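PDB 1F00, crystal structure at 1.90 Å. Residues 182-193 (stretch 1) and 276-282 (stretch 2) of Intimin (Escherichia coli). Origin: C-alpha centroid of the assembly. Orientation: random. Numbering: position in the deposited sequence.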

# COMPACT_ATOMS: atom_id res chain seq x y z
N PRO A 182 7.49 -13.56 -6.76
CA PRO A 182 7.99 -14.51 -5.75
C PRO A 182 8.74 -15.67 -6.37
O PRO A 182 8.54 -16.00 -7.53
CB PRO A 182 6.71 -14.97 -5.05
CG PRO A 182 5.72 -14.99 -6.18
CD PRO A 182 6.02 -13.69 -6.92
N ASN A 183 9.62 -16.28 -5.58
CA ASN A 183 10.39 -17.43 -6.03
C ASN A 183 9.52 -18.68 -6.03
O ASN A 183 9.64 -19.53 -6.91
CB ASN A 183 11.60 -17.65 -5.12
CG ASN A 183 12.69 -16.61 -5.33
OD1 ASN A 183 13.22 -16.04 -4.37
ND2 ASN A 183 13.04 -16.37 -6.59
N SER A 184 8.64 -18.78 -5.04
CA SER A 184 7.75 -19.94 -4.91
C SER A 184 6.35 -19.60 -4.41
O SER A 184 6.17 -18.65 -3.65
CB SER A 184 8.35 -20.97 -3.95
OG SER A 184 9.57 -21.48 -4.45
N LEU A 185 5.37 -20.40 -4.83
CA LEU A 185 3.98 -20.25 -4.41
C LEU A 185 3.57 -21.59 -3.80
O LEU A 185 3.76 -22.64 -4.42
CB LEU A 185 3.08 -19.92 -5.59
CG LEU A 185 1.60 -19.72 -5.26
CD1 LEU A 185 1.42 -18.45 -4.44
CD2 LEU A 185 0.78 -19.63 -6.55
N ILE A 186 3.01 -21.55 -2.60
CA ILE A 186 2.59 -22.76 -1.88
C ILE A 186 1.08 -22.94 -1.99
O ILE A 186 0.32 -22.09 -1.53
CB ILE A 186 3.00 -22.65 -0.38
CG1 ILE A 186 4.47 -22.19 -0.28
CG2 ILE A 186 2.81 -23.98 0.31
CD1 ILE A 186 5.45 -23.11 -1.00
N VAL A 187 0.66 -24.05 -2.58
CA VAL A 187 -0.77 -24.29 -2.78
C VAL A 187 -1.33 -25.54 -2.11
O VAL A 187 -1.28 -26.63 -2.68
CB VAL A 187 -1.08 -24.35 -4.29
CG1 VAL A 187 -2.57 -24.59 -4.52
CG2 VAL A 187 -0.63 -23.05 -4.97
N PRO A 188 -1.88 -25.40 -0.90
CA PRO A 188 -2.46 -26.55 -0.19
C PRO A 188 -3.83 -26.87 -0.79
O PRO A 188 -4.63 -25.96 -1.03
CB PRO A 188 -2.60 -26.05 1.26
CG PRO A 188 -1.64 -24.90 1.35
CD PRO A 188 -1.78 -24.24 -0.00
N ASN A 189 -4.10 -28.14 -1.04
CA ASN A 189 -5.39 -28.55 -1.58
C ASN A 189 -6.17 -29.16 -0.40
O ASN A 189 -6.03 -30.34 -0.08
CB ASN A 189 -5.16 -29.57 -2.71
CG ASN A 189 -4.41 -28.95 -3.90
OD1 ASN A 189 -5.00 -28.23 -4.72
ND2 ASN A 189 -3.10 -29.22 -3.99
N MET A 190 -6.99 -28.33 0.23
CA MET A 190 -7.74 -28.72 1.43
C MET A 190 -9.06 -29.49 1.31
O MET A 190 -9.67 -29.81 2.33
CB MET A 190 -8.00 -27.48 2.28
CG MET A 190 -6.74 -26.68 2.61
SD MET A 190 -5.40 -27.74 3.16
CE MET A 190 -6.15 -28.52 4.63
N SER A 191 -9.51 -29.79 0.10
CA SER A 191 -10.79 -30.49 -0.06
C SER A 191 -10.79 -31.96 0.38
O SER A 191 -11.85 -32.52 0.70
CB SER A 191 -11.27 -30.38 -1.51
OG SER A 191 -10.35 -30.98 -2.40
N LYS A 192 -9.62 -32.58 0.42
CA LYS A 192 -9.53 -33.98 0.80
C LYS A 192 -8.10 -34.46 1.00
O LYS A 192 -7.18 -33.98 0.34
CB LYS A 192 -10.16 -34.84 -0.29
CG LYS A 192 -9.51 -34.62 -1.66
CD LYS A 192 -10.16 -35.46 -2.75
CE LYS A 192 -9.60 -35.10 -4.13
NZ LYS A 192 -10.22 -35.94 -5.19
N ARG A 193 -7.91 -35.41 1.92
CA ARG A 193 -6.58 -35.98 2.12
C ARG A 193 -6.46 -37.01 1.00
O ARG A 193 -7.46 -37.60 0.58
CB ARG A 193 -6.47 -36.66 3.48
CG ARG A 193 -6.41 -35.70 4.65
CD ARG A 193 -6.22 -36.45 5.96
NE ARG A 193 -6.26 -35.57 7.13
CZ ARG A 193 -7.31 -34.83 7.47
NH1 ARG A 193 -8.41 -34.85 6.74
NH2 ARG A 193 -7.26 -34.07 8.56
N ALA A 276 -2.51 -37.56 4.27
CA ALA A 276 -2.16 -36.15 4.24
C ALA A 276 -2.74 -35.41 3.05
O ALA A 276 -3.29 -36.02 2.14
CB ALA A 276 -0.64 -36.00 4.25
N TYR A 277 -2.63 -34.08 3.09
CA TYR A 277 -3.12 -33.23 2.02
C TYR A 277 -2.03 -33.04 0.99
O TYR A 277 -0.85 -33.17 1.30
CB TYR A 277 -3.54 -31.87 2.57
CG TYR A 277 -4.75 -31.92 3.45
CD1 TYR A 277 -4.63 -31.97 4.84
CD2 TYR A 277 -6.03 -31.97 2.90
CE1 TYR A 277 -5.76 -32.07 5.66
CE2 TYR A 277 -7.16 -32.07 3.70
CZ TYR A 277 -7.02 -32.12 5.08
OH TYR A 277 -8.14 -32.22 5.87
N ALA A 278 -2.43 -32.73 -0.24
CA ALA A 278 -1.48 -32.49 -1.30
C ALA A 278 -1.22 -30.99 -1.32
O ALA A 278 -2.12 -30.19 -1.62
CB ALA A 278 -2.03 -32.95 -2.64
N THR A 279 -0.00 -30.60 -0.96
CA THR A 279 0.38 -29.20 -0.98
C THR A 279 1.43 -29.08 -2.07
O THR A 279 2.48 -29.73 -2.02
CB THR A 279 0.95 -28.73 0.38
OG1 THR A 279 -0.12 -28.61 1.33
CG2 THR A 279 1.63 -27.37 0.24
N CYS A 280 1.13 -28.28 -3.08
CA CYS A 280 2.02 -28.10 -4.21
C CYS A 280 2.88 -26.84 -4.11
O CYS A 280 2.45 -25.81 -3.59
CB CYS A 280 1.18 -28.04 -5.50
SG CYS A 280 2.12 -27.75 -7.01
N VAL A 281 4.11 -26.94 -4.61
CA VAL A 281 5.04 -25.82 -4.62
C VAL A 281 5.23 -25.44 -6.09
O VAL A 281 5.71 -26.24 -6.89
CB VAL A 281 6.41 -26.21 -4.03
CG1 VAL A 281 7.34 -25.00 -4.01
CG2 VAL A 281 6.23 -26.77 -2.61
N LYS A 282 4.82 -24.22 -6.43
CA LYS A 282 4.90 -23.70 -7.80
C LYS A 282 5.91 -22.56 -7.95
O LYS A 282 6.49 -22.42 -9.04
CB LYS A 282 3.53 -23.20 -8.26
CG LYS A 282 2.55 -24.29 -8.65
CD LYS A 282 1.12 -23.74 -8.71
CE LYS A 282 1.01 -22.48 -9.56
NZ LYS A 282 1.29 -22.70 -11.00
OXT LYS A 282 6.08 -21.80 -6.97
O HOH W 1 -5.18 -32.72 -0.99
O HOH W 2 -10.50 -32.49 3.95

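Two neighbouring antiparallel strands are commonly held along their length by backbone hydrogen bonds, with other devices at the ends, and this pair from intimin, which buries 813 Å² in total, is a worked example: backbone bonds hold the middle, a side-chain sandwich holds one end and the chain terminus holds the other. Y277 contributes the most surface, followed by K282 and R193. The Y277 ring is sandwiched: M190 CE lies 3.5 Å from the ring centroid over one face, almost on the ring normal, while R193 CG lies 3.7 Å from the centroid over the opposite face. Both are CH-pi contacts, and they suit a flat aromatic ring, which offers two broad apolar surfaces to aliphatic carbons. M190 reaches its place by folding through three successive m rotamers, which also brings its SD over the ring, 4.5 Å from the centroid. The chain turns a corner at S191, between the two residues that flank the ring. R193 NH1 comes within 2.8 Å of Y277 OH, but the angle is too poor for a hydrogen bond.

Beside the ring, where the strand pairing loosens, a water donates to N189 O and K192 O and accepts from A278 N. N189 N and N189 ND2 both donate to A278 O, at 2.9 and 2.7 Å.

Along the middle the pairing is regular. V187 N donates to C280 O at 2.7 Å, and C280 N returns a bond to V187 O at 2.9 Å. On one face of the sheet I186 CG2 packs 3.6 Å from T279 CG2, and I186 CD1 meets V281 CG1 at 4.0 Å, branched side chains packing against one another.

K282 closes the far end. K282 N donates to L185 O at 2.8 Å, and its terminal carboxylate OXT accepts from L185 N at 2.7 Å, so the chain terminus itself completes the ladder. Its apolar stem lies beside the other strand, K282 CE 4.2 Å from L185 CD2 and K282 CD 4.2 Å from V187 CG2, while the charged tip leads away.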